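Local coordinates for protein 1-deoxy-D-xylulose 5-phosphate reductoisomerase (Zymomonas mobilis, PDB 1R0K) that catalyses the NADPH-dependent rearrangement and reduction of 1-deoxy-D-xylulose 5-phosphate to 2-C-methyl-D-erythritol 4-phosphate, a step of isoprenoid biosynthesis that requires a divalent metal ion, at residues A46-K50 and A71-V77; A112-K116 and H142-L146; R170-S176 and K235-H241; L185-V191 and G342-I346. All blocks are in the same frame, centred on the assembly; numbering follows the deposited sequence.

Interaction 1: residues A46-K50 and A71-V77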
loop_
_atom_site.group_PDB
_atom_site.type_symbol
_atom_site.label_atom_id
_atom_site.label_comp_id
_atom_site.label_asym_id
_atom_site.label_seq_id
_atom_site.Cartn_x
_atom_site.Cartn_y
_atom_site.Cartn_z
ATOM N N ALA B 46 -37.072 9.603 -4.748
ATOM C CA ALA B 46 -37.844 10.533 -3.934
ATOM C C ALA B 46 -37.567 10.417 -2.441
ATOM O O ALA B 46 -37.365 11.425 -1.766
ATOM C CB ALA B 46 -39.334 10.342 -4.203
ATOM N N ASP B 47 -37.567 9.194 -1.923
ATOM C CA ASP B 47 -37.306 8.995 -0.504
ATOM C C ASP B 47 -35.939 9.540 -0.120
ATOM O O ASP B 47 -35.809 10.265 0.864
ATOM C CB ASP B 47 -37.394 7.515 -0.144
ATOM C CG ASP B 47 -38.822 7.015 -0.116
ATOM O OD1 ASP B 47 -39.689 7.741 0.425
ATOM O OD2 ASP B 47 -39.073 5.900 -0.626
ATOM N N ALA B 48 -34.922 9.196 -0.903
ATOM C CA ALA B 48 -33.563 9.666 -0.645
ATOM C C ALA B 48 -33.501 11.189 -0.691
ATOM O O ALA B 48 -32.881 11.826 0.165
ATOM C CB ALA B 48 -32.604 9.080 -1.671
ATOM N N ALA B 49 -34.149 11.770 -1.695
ATOM C CA ALA B 49 -34.164 13.218 -1.856
ATOM C C ALA B 49 -34.789 13.900 -0.643
ATOM O O ALA B 49 -34.253 14.880 -0.120
ATOM C CB ALA B 49 -34.932 13.590 -3.120
ATOM N N LYS B 50 -35.927 13.379 -0.197
ATOM C CA LYS B 50 -36.617 13.952 0.950
ATOM C C LYS B 50 -35.822 13.778 2.241
ATOM O O LYS B 50 -35.778 14.683 3.071
ATOM C CB LYS B 50 -38.013 13.332 1.088
ATOM C CG LYS B 50 -38.958 13.750 -0.030
ATOM C CD LYS B 50 -40.378 13.265 0.195
ATOM C CE LYS B 50 -40.496 11.768 0.039
ATOM N NZ LYS B 50 -41.915 11.350 0.191
ATOM N N ALA B 71 -44.558 12.199 -5.770
ATOM C CA ALA B 71 -43.806 11.662 -4.644
ATOM C C ALA B 71 -43.177 12.767 -3.806
ATOM O O ALA B 71 -43.013 12.619 -2.597
ATOM C CB ALA B 71 -42.725 10.719 -5.149
ATOM N N LEU B 72 -42.833 13.876 -4.450
ATOM C CA LEU B 72 -42.204 14.997 -3.763
ATOM C C LEU B 72 -43.192 16.055 -3.286
ATOM O O LEU B 72 -42.803 17.031 -2.645
ATOM C CB LEU B 72 -41.162 15.648 -4.677
ATOM C CG LEU B 72 -40.007 14.744 -5.121
ATOM C CD1 LEU B 72 -39.065 15.521 -6.031
ATOM C CD2 LEU B 72 -39.262 14.229 -3.898
ATOM N N ALA B 73 -44.468 15.865 -3.597
ATOM C CA ALA B 73 -45.485 16.822 -3.182
ATOM C C ALA B 73 -45.431 17.022 -1.668
ATOM O O ALA B 73 -45.374 16.053 -0.908
ATOM C CB ALA B 73 -46.864 16.328 -3.598
ATOM N N GLY B 74 -45.436 18.280 -1.238
ATOM C CA GLY B 74 -45.395 18.574 0.183
ATOM C C GLY B 74 -44.006 18.889 0.701
ATOM O O GLY B 74 -43.854 19.451 1.788
ATOM N N SER B 75 -42.988 18.526 -0.074
ATOM C CA SER B 75 -41.605 18.774 0.316
ATOM C C SER B 75 -41.061 20.011 -0.386
ATOM O O SER B 75 -41.795 20.731 -1.065
ATOM C CB SER B 75 -40.728 17.569 -0.036
ATOM O OG SER B 75 -40.592 17.433 -1.441
ATOM N N SER B 76 -39.766 20.250 -0.215
ATOM C CA SER B 76 -39.109 21.392 -0.829
ATOM C C SER B 76 -38.118 20.925 -1.890
ATOM O O SER B 76 -37.271 21.690 -2.347
ATOM C CB SER B 76 -38.393 22.217 0.241
ATOM O OG SER B 76 -37.632 21.382 1.097
ATOM N N VAL B 77 -38.235 19.659 -2.278
ATOM C CA VAL B 77 -37.359 19.078 -3.285
ATOM C C VAL B 77 -37.878 19.369 -4.691
ATOM O O VAL B 77 -39.019 19.042 -5.019
ATOM C CB VAL B 77 -37.256 17.549 -3.127
ATOM C CG1 VAL B 77 -36.313 16.984 -4.181
ATOM C CG2 VAL B 77 -36.771 17.198 -1.730
#
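Two alanines on one side of helix 42-51, A46 and A49, form the apolar centre against the end of helix 65-72 and the loop after it. A46 CB lies 3.5 Å from A71 CB and 3.9 Å from L72 CD2; about one turn on, A49 CB meets V77 CG1 at 3.8 Å. With CB as the whole side chain at A46 and A71, the backbones close to a CA-CA distance of 6.1 Å. A57 of strand 56-59 also touches A49, L72 and V77, so the three elements share a core. Between L72 and V77 the chain reverses through a type II turn, L72 to S75, whose third residue, G74, has phi 97°. S75 OG donates to L72 O (2.5 Å). At the exposed edge, K50 lays its CG 3.9 Å from L72 CD2 and donates from NZ to A71 O (3.3 Å). That lysine is thus apolar along its stem and polar at its tip, and its single cross-segment hydrogen bond supplements a contact made chiefly by small aliphatic groups.

Interaction 2: residues A112-K116 and H142-L146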
loop_
_atom_site.group_PDB
_atom_site.type_symbol
_atom_site.label_atom_id
_atom_site.label_comp_id
_atom_site.label_asym_id
_atom_site.label_seq_id
_atom_site.Cartn_x
_atom_site.Cartn_y
_atom_site.Cartn_z
ATOM N N ALA B 112 -20.179 17.181 -18.071
ATOM C CA ALA B 112 -20.633 18.465 -17.548
ATOM C C ALA B 112 -20.075 18.698 -16.144
ATOM O O ALA B 112 -19.553 19.774 -15.850
ATOM C CB ALA B 112 -22.160 18.521 -17.523
ATOM N N ALA B 113 -20.188 17.692 -15.281
ATOM C CA ALA B 113 -19.678 17.788 -13.914
ATOM C C ALA B 113 -18.163 18.024 -13.926
ATOM O O ALA B 113 -17.645 18.866 -13.190
ATOM C CB ALA B 113 -19.995 16.506 -13.150
ATOM N N ILE B 114 -17.452 17.272 -14.759
ATOM C CA ILE B 114 -16.009 17.434 -14.850
ATOM C C ILE B 114 -15.643 18.862 -15.259
ATOM O O ILE B 114 -14.728 19.457 -14.699
ATOM C CB ILE B 114 -15.401 16.440 -15.861
ATOM C CG1 ILE B 114 -15.425 15.031 -15.264
ATOM C CG2 ILE B 114 -13.981 16.856 -16.217
ATOM C CD1 ILE B 114 -14.958 13.949 -16.211
ATOM N N ARG B 115 -16.377 19.414 -16.223
ATOM C CA ARG B 115 -16.113 20.768 -16.700
ATOM C C ARG B 115 -16.302 21.854 -15.639
ATOM O O ARG B 115 -15.772 22.959 -15.781
ATOM C CB ARG B 115 -16.969 21.060 -17.936
ATOM C CG ARG B 115 -16.431 20.390 -19.205
ATOM C CD ARG B 115 -17.374 20.534 -20.387
ATOM N NE ARG B 115 -16.726 20.156 -21.641
ATOM C CZ ARG B 115 -17.358 20.024 -22.805
ATOM N NH1 ARG B 115 -18.665 20.239 -22.885
ATOM N NH2 ARG B 115 -16.681 19.682 -23.895
ATOM N N LYS B 116 -17.036 21.541 -14.570
ATOM C CA LYS B 116 -17.251 22.508 -13.492
ATOM C C LYS B 116 -15.982 22.660 -12.673
ATOM O O LYS B 116 -15.887 23.528 -11.806
ATOM C CB LYS B 116 -18.408 22.079 -12.588
ATOM C CG LYS B 116 -19.771 22.312 -13.198
ATOM C CD LYS B 116 -19.983 23.785 -13.479
ATOM C CE LYS B 116 -21.267 24.020 -14.243
ATOM N NZ LYS B 116 -21.477 25.466 -14.521
ATOM N N HIS B 142 -10.027 22.022 -16.919
ATOM C CA HIS B 142 -10.720 22.668 -15.809
ATOM C C HIS B 142 -10.155 22.428 -14.417
ATOM O O HIS B 142 -10.779 22.799 -13.427
ATOM C CB HIS B 142 -12.209 22.304 -15.841
ATOM C CG HIS B 142 -12.895 22.700 -17.114
ATOM N ND1 HIS B 142 -13.047 21.837 -18.179
ATOM C CD2 HIS B 142 -13.434 23.879 -17.506
ATOM C CE1 HIS B 142 -13.650 22.468 -19.171
ATOM N NE2 HIS B 142 -13.895 23.708 -18.788
ATOM N N GLY B 143 -8.969 21.835 -14.344
ATOM C CA GLY B 143 -8.341 21.586 -13.056
ATOM C C GLY B 143 -9.206 20.736 -12.147
ATOM O O GLY B 143 -9.192 20.887 -10.924
ATOM N N THR B 144 -9.956 19.830 -12.760
ATOM C CA THR B 144 -10.852 18.945 -12.037
ATOM C C THR B 144 -10.101 17.903 -11.217
ATOM O O THR B 144 -9.051 17.405 -11.627
ATOM C CB THR B 144 -11.768 18.190 -13.017
ATOM O OG1 THR B 144 -12.366 19.123 -13.920
ATOM C CG2 THR B 144 -12.864 17.433 -12.270
ATOM N N THR B 145 -10.643 17.577 -10.049
ATOM C CA THR B 145 -10.054 16.544 -9.220
ATOM C C THR B 145 -10.848 15.291 -9.566
ATOM O O THR B 145 -12.014 15.167 -9.188
ATOM C CB THR B 145 -10.216 16.838 -7.724
ATOM O OG1 THR B 145 -9.488 18.027 -7.393
ATOM C CG2 THR B 145 -9.681 15.670 -6.894
ATOM N N LEU B 146 -10.224 14.374 -10.301
ATOM C CA LEU B 146 -10.898 13.142 -10.706
ATOM C C LEU B 146 -10.484 11.965 -9.819
ATOM O O LEU B 146 -9.305 11.613 -9.753
ATOM C CB LEU B 146 -10.568 12.830 -12.170
ATOM C CG LEU B 146 -11.345 11.671 -12.784
ATOM C CD1 LEU B 146 -12.801 12.074 -12.941
ATOM C CD2 LEU B 146 -10.735 11.302 -14.132
#
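This is a helix-end contact at one edge of the parallel seven-stranded sheet: the last turn of helix 107-115 meets the link that leads from helix 132-142 into the outermost strand, 145-148. The one hydrogen bond between the segments is T144 OG1 to I114 O, 2.5 Å, in which the threonine hydroxyl donates to a carbonyl near the helix C-terminus. Beside it, R115 CA lies over the face of the H142 ring, 3.8 Å from the centroid and 19° off the normal, a CH-pi contact, and R115 CG is 3.5 Å from H142 CE1. H142 ND1 is in turn hydrogen-bonded to A138 O of helix 132-142. G143, at phi 58°, turns the chain out of the helix toward T144. Further in, I114 CD1 reaches L146 CD1 at 4.3 Å, and I114 also packs on M135, A138, V139 and V120. Strand 119-122, helix 132-142 and strand 145-148 make a beta-alpha-beta crossover with helix 107-115 packed beside it, as in Rossmann-like NADPH-binding domains.

Interaction 3: residues R170-S176 and K235-H241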
loop_
_atom_site.group_PDB
_atom_site.type_symbol
_atom_site.label_atom_id
_atom_site.label_comp_id
_atom_site.label_asym_id
_atom_site.label_seq_id
_atom_site.Cartn_x
_atom_site.Cartn_y
_atom_site.Cartn_z
ATOM N N ARG B 170 5.787 -0.485 -12.460
ATOM C CA ARG B 170 4.674 -1.247 -13.012
ATOM C C ARG B 170 3.418 -1.115 -12.161
ATOM O O ARG B 170 3.489 -0.871 -10.959
ATOM C CB ARG B 170 5.034 -2.735 -13.145
ATOM C CG ARG B 170 5.355 -3.431 -11.834
ATOM C CD ARG B 170 5.339 -4.970 -11.949
ATOM N NE ARG B 170 5.922 -5.565 -10.751
ATOM C CZ ARG B 170 5.843 -6.847 -10.402
ATOM N NH1 ARG B 170 5.191 -7.726 -11.152
ATOM N NH2 ARG B 170 6.436 -7.249 -9.289
ATOM N N ILE B 171 2.266 -1.240 -12.812
ATOM C CA ILE B 171 0.977 -1.200 -12.134
ATOM C C ILE B 171 0.393 -2.591 -12.359
ATOM O O ILE B 171 0.283 -3.058 -13.496
ATOM C CB ILE B 171 0.024 -0.138 -12.732
ATOM C CG1 ILE B 171 0.486 1.263 -12.323
ATOM C CG2 ILE B 171 -1.410 -0.399 -12.269
ATOM C CD1 ILE B 171 -0.432 2.382 -12.788
ATOM N N ILE B 172 0.041 -3.254 -11.266
ATOM C CA ILE B 172 -0.508 -4.596 -11.337
ATOM C C ILE B 172 -2.003 -4.562 -11.074
ATOM O O ILE B 172 -2.440 -4.236 -9.974
ATOM C CB ILE B 172 0.144 -5.513 -10.293
ATOM C CG1 ILE B 172 1.665 -5.457 -10.428
ATOM C CG2 ILE B 172 -0.363 -6.942 -10.464
ATOM C CD1 ILE B 172 2.390 -6.167 -9.304
ATOM N N ILE B 173 -2.785 -4.872 -12.098
ATOM C CA ILE B 173 -4.223 -4.908 -11.944
ATOM C C ILE B 173 -4.553 -6.349 -11.577
ATOM O O ILE B 173 -4.343 -7.264 -12.370
ATOM C CB ILE B 173 -4.949 -4.542 -13.249
ATOM C CG1 ILE B 173 -4.496 -3.165 -13.731
ATOM C CG2 ILE B 173 -6.456 -4.556 -13.025
ATOM C CD1 ILE B 173 -5.106 -2.760 -15.058
ATOM N N THR B 174 -5.035 -6.555 -10.360
ATOM C CA THR B 174 -5.392 -7.900 -9.935
ATOM C C THR B 174 -6.717 -8.285 -10.575
ATOM O O THR B 174 -7.546 -7.422 -10.868
ATOM C CB THR B 174 -5.488 -7.996 -8.407
ATOM O OG1 THR B 174 -6.289 -6.919 -7.905
ATOM C CG2 THR B 174 -4.090 -7.930 -7.796
ATOM N N ALA B 175 -6.902 -9.582 -10.802
ATOM C CA ALA B 175 -8.109 -10.088 -11.439
ATOM C C ALA B 175 -8.498 -11.413 -10.810
ATOM O O ALA B 175 -7.645 -12.274 -10.613
ATOM C CB ALA B 175 -7.866 -10.288 -12.940
ATOM N N SER B 176 -9.780 -11.573 -10.495
ATOM C CA SER B 176 -10.258 -12.814 -9.901
ATOM C C SER B 176 -10.059 -13.938 -10.903
ATOM O O SER B 176 -9.808 -15.080 -10.526
ATOM C CB SER B 176 -11.749 -12.717 -9.569
ATOM O OG SER B 176 -12.516 -12.649 -10.760
ATOM N N LYS B 235 3.852 -0.829 -18.944
ATOM C CA LYS B 235 4.066 -0.870 -17.500
ATOM C C LYS B 235 2.892 -1.501 -16.762
ATOM O O LYS B 235 2.896 -1.580 -15.536
ATOM C CB LYS B 235 4.321 0.534 -16.951
ATOM C CG LYS B 235 5.642 1.139 -17.414
ATOM C CD LYS B 235 6.045 2.306 -16.521
ATOM C CE LYS B 235 7.442 2.812 -16.859
ATOM N NZ LYS B 235 7.874 3.893 -15.929
ATOM N N PHE B 236 1.888 -1.944 -17.512
ATOM C CA PHE B 236 0.726 -2.587 -16.913
ATOM C C PHE B 236 0.839 -4.096 -16.949
ATOM O O PHE B 236 1.341 -4.679 -17.913
ATOM C CB PHE B 236 -0.562 -2.181 -17.626
ATOM C CG PHE B 236 -1.024 -0.799 -17.293
ATOM C CD1 PHE B 236 -0.527 0.301 -17.984
ATOM C CD2 PHE B 236 -1.945 -0.591 -16.273
ATOM C CE1 PHE B 236 -0.941 1.589 -17.665
ATOM C CE2 PHE B 236 -2.366 0.695 -15.942
ATOM C CZ PHE B 236 -1.865 1.786 -16.639
ATOM N N GLU B 237 0.369 -4.721 -15.879
ATOM C CA GLU B 237 0.372 -6.166 -15.757
ATOM C C GLU B 237 -0.945 -6.597 -15.147
ATOM O O GLU B 237 -1.474 -5.927 -14.264
ATOM C CB GLU B 237 1.496 -6.633 -14.835
ATOM C CG GLU B 237 2.857 -6.745 -15.482
ATOM C CD GLU B 237 3.926 -7.101 -14.475
ATOM O OE1 GLU B 237 3.595 -7.768 -13.469
ATOM O OE2 GLU B 237 5.097 -6.726 -14.699
ATOM N N ILE B 238 -1.480 -7.709 -15.628
ATOM C CA ILE B 238 -2.710 -8.233 -15.063
ATOM C C ILE B 238 -2.262 -9.465 -14.293
ATOM O O ILE B 238 -1.510 -10.291 -14.814
ATOM C CB ILE B 238 -3.724 -8.627 -16.153
ATOM C CG1 ILE B 238 -4.149 -7.378 -16.930
ATOM C CG2 ILE B 238 -4.940 -9.315 -15.520
ATOM C CD1 ILE B 238 -5.072 -7.676 -18.099
ATOM N N LEU B 239 -2.684 -9.563 -13.040
ATOM C CA LEU B 239 -2.313 -10.695 -12.204
ATOM C C LEU B 239 -3.570 -11.369 -11.678
ATOM O O LEU B 239 -4.381 -10.734 -11.002
ATOM C CB LEU B 239 -1.437 -10.223 -11.029
ATOM C CG LEU B 239 -1.038 -11.259 -9.966
ATOM C CD1 LEU B 239 -0.137 -12.325 -10.572
ATOM C CD2 LEU B 239 -0.324 -10.566 -8.811
ATOM N N VAL B 240 -3.742 -12.650 -12.000
ATOM C CA VAL B 240 -4.909 -13.382 -11.526
ATOM C C VAL B 240 -4.700 -13.703 -10.050
ATOM O O VAL B 240 -3.671 -14.245 -9.652
ATOM C CB VAL B 240 -5.136 -14.678 -12.338
ATOM C CG1 VAL B 240 -6.279 -15.480 -11.733
ATOM C CG2 VAL B 240 -5.464 -14.318 -13.796
ATOM N N HIS B 241 -5.693 -13.341 -9.250
ATOM C CA HIS B 241 -5.674 -13.515 -7.803
ATOM C C HIS B 241 -7.124 -13.838 -7.431
ATOM O O HIS B 241 -7.939 -12.945 -7.218
ATOM C CB HIS B 241 -5.178 -12.192 -7.183
ATOM C CG HIS B 241 -5.406 -12.070 -5.710
ATOM N ND1 HIS B 241 -5.055 -13.056 -4.814
ATOM C CD2 HIS B 241 -5.935 -11.064 -4.976
ATOM C CE1 HIS B 241 -5.363 -12.662 -3.589
ATOM N NE2 HIS B 241 -5.899 -11.456 -3.661
#
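The salt bridge between the segments runs from R170 NH1 to E237 OE1, 2.8 Å with an N-H...O angle of 151°, near the N-terminal ends of the paired region of two parallel strands in the mixed four-stranded sheet. R170 is shared: its NE pairs with E251, and its NH2 is hydrogen-bonded to L287 O of the second subunit. Six backbone hydrogen bonds of 2.6 to 2.9 Å follow, alternating in direction: I171 N to K235 O and E237 N to I171 O, I173 N to E237 O and L239 N to I173 O, A175 N to L239 O and H241 N to A175 O. The bridges run I171-F236 to A175-V240, with the strand axes 4.5 Å apart and crossing at -29°. On one face, I171 CG2 meets F236 CE2 at 3.9 Å and A175 CB meets I238 CG2 at 4.0 Å, against helix 216-229. On the other, I172 and L239 pack on F289 of the second subunit, placing this face at the dimer interface. Just past the strand end, S176 is predicted to bind the substrate, while T174 O accepts a bond from K218. On the face toward the second subunit, I172 CG2 and L239 CB approach to 3.5 Å.

Interaction 4: residues L185-V191 and G342-I346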
loop_
_atom_site.group_PDB
_atom_site.type_symbol
_atom_site.label_atom_id
_atom_site.label_comp_id
_atom_site.label_asym_id
_atom_site.label_seq_id
_atom_site.Cartn_x
_atom_site.Cartn_y
_atom_site.Cartn_z
ATOM N N LEU B 185 -10.433 -23.746 -23.170
ATOM C CA LEU B 185 -11.104 -23.114 -24.292
ATOM C C LEU B 185 -12.133 -24.080 -24.846
ATOM O O LEU B 185 -13.228 -23.681 -25.233
ATOM C CB LEU B 185 -10.106 -22.771 -25.400
ATOM C CG LEU B 185 -9.540 -21.355 -25.460
ATOM C CD1 LEU B 185 -8.448 -21.307 -26.516
ATOM C CD2 LEU B 185 -10.649 -20.361 -25.780
ATOM N N ALA B 186 -11.772 -25.359 -24.885
ATOM C CA ALA B 186 -12.668 -26.379 -25.410
ATOM C C ALA B 186 -13.970 -26.431 -24.623
ATOM O O ALA B 186 -15.046 -26.518 -25.208
ATOM C CB ALA B 186 -11.984 -27.748 -25.390
ATOM N N GLU B 187 -13.893 -26.383 -23.298
ATOM C CA GLU B 187 -15.130 -26.422 -22.532
ATOM C C GLU B 187 -15.867 -25.097 -22.684
ATOM O O GLU B 187 -17.085 -25.075 -22.857
ATOM C CB GLU B 187 -14.880 -26.691 -21.045
ATOM C CG GLU B 187 -16.167 -27.070 -20.309
ATOM C CD GLU B 187 -16.020 -27.130 -18.801
ATOM O OE1 GLU B 187 -14.897 -27.367 -18.314
ATOM O OE2 GLU B 187 -17.044 -26.958 -18.103
ATOM N N MET B 188 -15.134 -23.990 -22.629
ATOM C CA MET B 188 -15.765 -22.680 -22.759
ATOM C C MET B 188 -16.613 -22.599 -24.028
ATOM O O MET B 188 -17.648 -21.932 -24.051
ATOM C CB MET B 188 -14.711 -21.566 -22.741
ATOM C CG MET B 188 -14.185 -21.247 -21.344
ATOM S SD MET B 188 -13.231 -19.707 -21.226
ATOM C CE MET B 188 -11.603 -20.272 -21.660
ATOM N N ALA B 189 -16.181 -23.292 -25.077
ATOM C CA ALA B 189 -16.923 -23.296 -26.328
ATOM C C ALA B 189 -18.371 -23.743 -26.123
ATOM O O ALA B 189 -19.265 -23.301 -26.835
ATOM C CB ALA B 189 -16.240 -24.211 -27.331
ATOM N N THR B 190 -18.598 -24.605 -25.136
ATOM C CA THR B 190 -19.937 -25.138 -24.867
ATOM C C THR B 190 -20.740 -24.395 -23.805
ATOM O O THR B 190 -21.899 -24.719 -23.567
ATOM C CB THR B 190 -19.868 -26.605 -24.401
ATOM O OG1 THR B 190 -19.438 -26.655 -23.032
ATOM C CG2 THR B 190 -18.889 -27.387 -25.250
ATOM N N VAL B 191 -20.134 -23.409 -23.161
ATOM C CA VAL B 191 -20.836 -22.677 -22.114
ATOM C C VAL B 191 -22.151 -22.046 -22.582
ATOM O O VAL B 191 -22.198 -21.359 -23.604
ATOM C CB VAL B 191 -19.919 -21.593 -21.506
ATOM C CG1 VAL B 191 -20.708 -20.698 -20.555
ATOM C CG2 VAL B 191 -18.775 -22.265 -20.759
ATOM N N GLY B 342 -22.129 -18.570 -29.870
ATOM C CA GLY B 342 -21.534 -19.310 -28.775
ATOM C C GLY B 342 -20.761 -18.384 -27.854
ATOM O O GLY B 342 -20.500 -17.232 -28.206
ATOM N N PHE B 343 -20.394 -18.883 -26.677
ATOM C CA PHE B 343 -19.651 -18.094 -25.692
ATOM C C PHE B 343 -18.362 -17.503 -26.261
ATOM O O PHE B 343 -18.060 -16.322 -26.055
ATOM C CB PHE B 343 -19.312 -18.963 -24.476
ATOM C CG PHE B 343 -18.559 -18.235 -23.394
ATOM C CD1 PHE B 343 -19.209 -17.323 -22.564
ATOM C CD2 PHE B 343 -17.202 -18.464 -23.201
ATOM C CE1 PHE B 343 -18.512 -16.647 -21.550
ATOM C CE2 PHE B 343 -16.496 -17.797 -22.194
ATOM C CZ PHE B 343 -17.151 -16.887 -21.366
ATOM N N LEU B 344 -17.599 -18.324 -26.975
ATOM C CA LEU B 344 -16.337 -17.870 -27.549
ATOM C C LEU B 344 -16.495 -16.967 -28.761
ATOM O O LEU B 344 -15.524 -16.351 -29.209
ATOM C CB LEU B 344 -15.452 -19.065 -27.912
ATOM C CG LEU B 344 -15.019 -19.934 -26.727
ATOM C CD1 LEU B 344 -14.090 -21.047 -27.219
ATOM C CD2 LEU B 344 -14.311 -19.075 -25.686
ATOM N N ASP B 345 -17.709 -16.888 -29.296
ATOM C CA ASP B 345 -17.958 -16.035 -30.454
ATOM C C ASP B 345 -18.011 -14.563 -30.045
ATOM O O ASP B 345 -17.885 -13.672 -30.887
ATOM C CB ASP B 345 -19.276 -16.407 -31.147
ATOM C CG ASP B 345 -19.218 -17.749 -31.848
ATOM O OD1 ASP B 345 -18.180 -18.059 -32.463
ATOM O OD2 ASP B 345 -20.221 -18.490 -31.798
ATOM N N ILE B 346 -18.207 -14.308 -28.755
ATOM C CA ILE B 346 -18.269 -12.936 -28.267
ATOM C C ILE B 346 -16.990 -12.191 -28.619
ATOM O O ILE B 346 -17.028 -11.175 -29.317
ATOM C CB ILE B 346 -18.485 -12.889 -26.741
ATOM C CG1 ILE B 346 -19.840 -13.510 -26.394
ATOM C CG2 ILE B 346 -18.427 -11.448 -26.250
ATOM C CD1 ILE B 346 -20.057 -13.750 -24.916
HETATM O O HOH W 1 -21.385 -21.517 -25.922
HETATM O O HOH W 2 -18.605 -20.869 -28.418
#
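A hydrophobic notch formed by helix 185-188 and the turn M188-V191 receives two consecutive side chains, F343 and L344, from the segment leading into helix 345-356. L344 enters between L185, M188 and A189: its CD1 is 3.8 Å from L185 CD2 and 3.8 Å from A189 CB, while its CD2 is 3.9 Å from M188 CB. F343 lies against the turn M188-V191, with CB 4.0 Å from V191 CB and CE2 3.9 Å from M188 SD. That sulfur makes a Met-aromatic contact at the ring edge, 5.2 Å from the centroid and 75° off the normal; F180 adds an edge-to-face neighbour to the same ring. The contact joins the region after strand 168-175 to the helical C-terminal part of the chain, with A213 and T214 of helix 206-214 also touching F343. The receiving side includes a type I beta turn, closed by V191 N to M188 O at 3.0 Å. Opposing it, G342 N donates to D345 OD2 at 2.7 Å and D345 N to G342 O at 3.0 Å, fixing the turn that leads into helix 345-356. Direct cross-segment contacts are apolar or van der Waals, and the polar link runs through two waters. Water 1 donates to A189 O (2.9 Å) and V191 O (2.5 Å) and accepts from F343 N (2.9 Å); water 2 donates to A189 O (3.0 Å) and accepts from L344 N (3.1 Å).

In the fold
Interactions 1 and 2 both belong to the Rossmann-like parallel sheet, with centres 28 Å apart: interaction 1 packs around strand 56-59 near the 78-81 edge, interaction 2 beside the opposite outermost strand, 145-148. Interaction 3 lies in the separate mixed sheet, its centre 29 Å from interaction 2 and 44 Å from interaction 1. Interaction 4 is 24 Å from interaction 3 and 49 Å from interaction 1, on the far side of the chain's centre. Along the chain, 1 and 2 close in turn before 3 opens, whereas 3 and 4 alternate: 185-191 lies between the two strands of interaction 3, and 342-346 after both. Interactions 1 and 2 thus span 20 and 25 intervening residues, interactions 3 and 4 span 58 and 150.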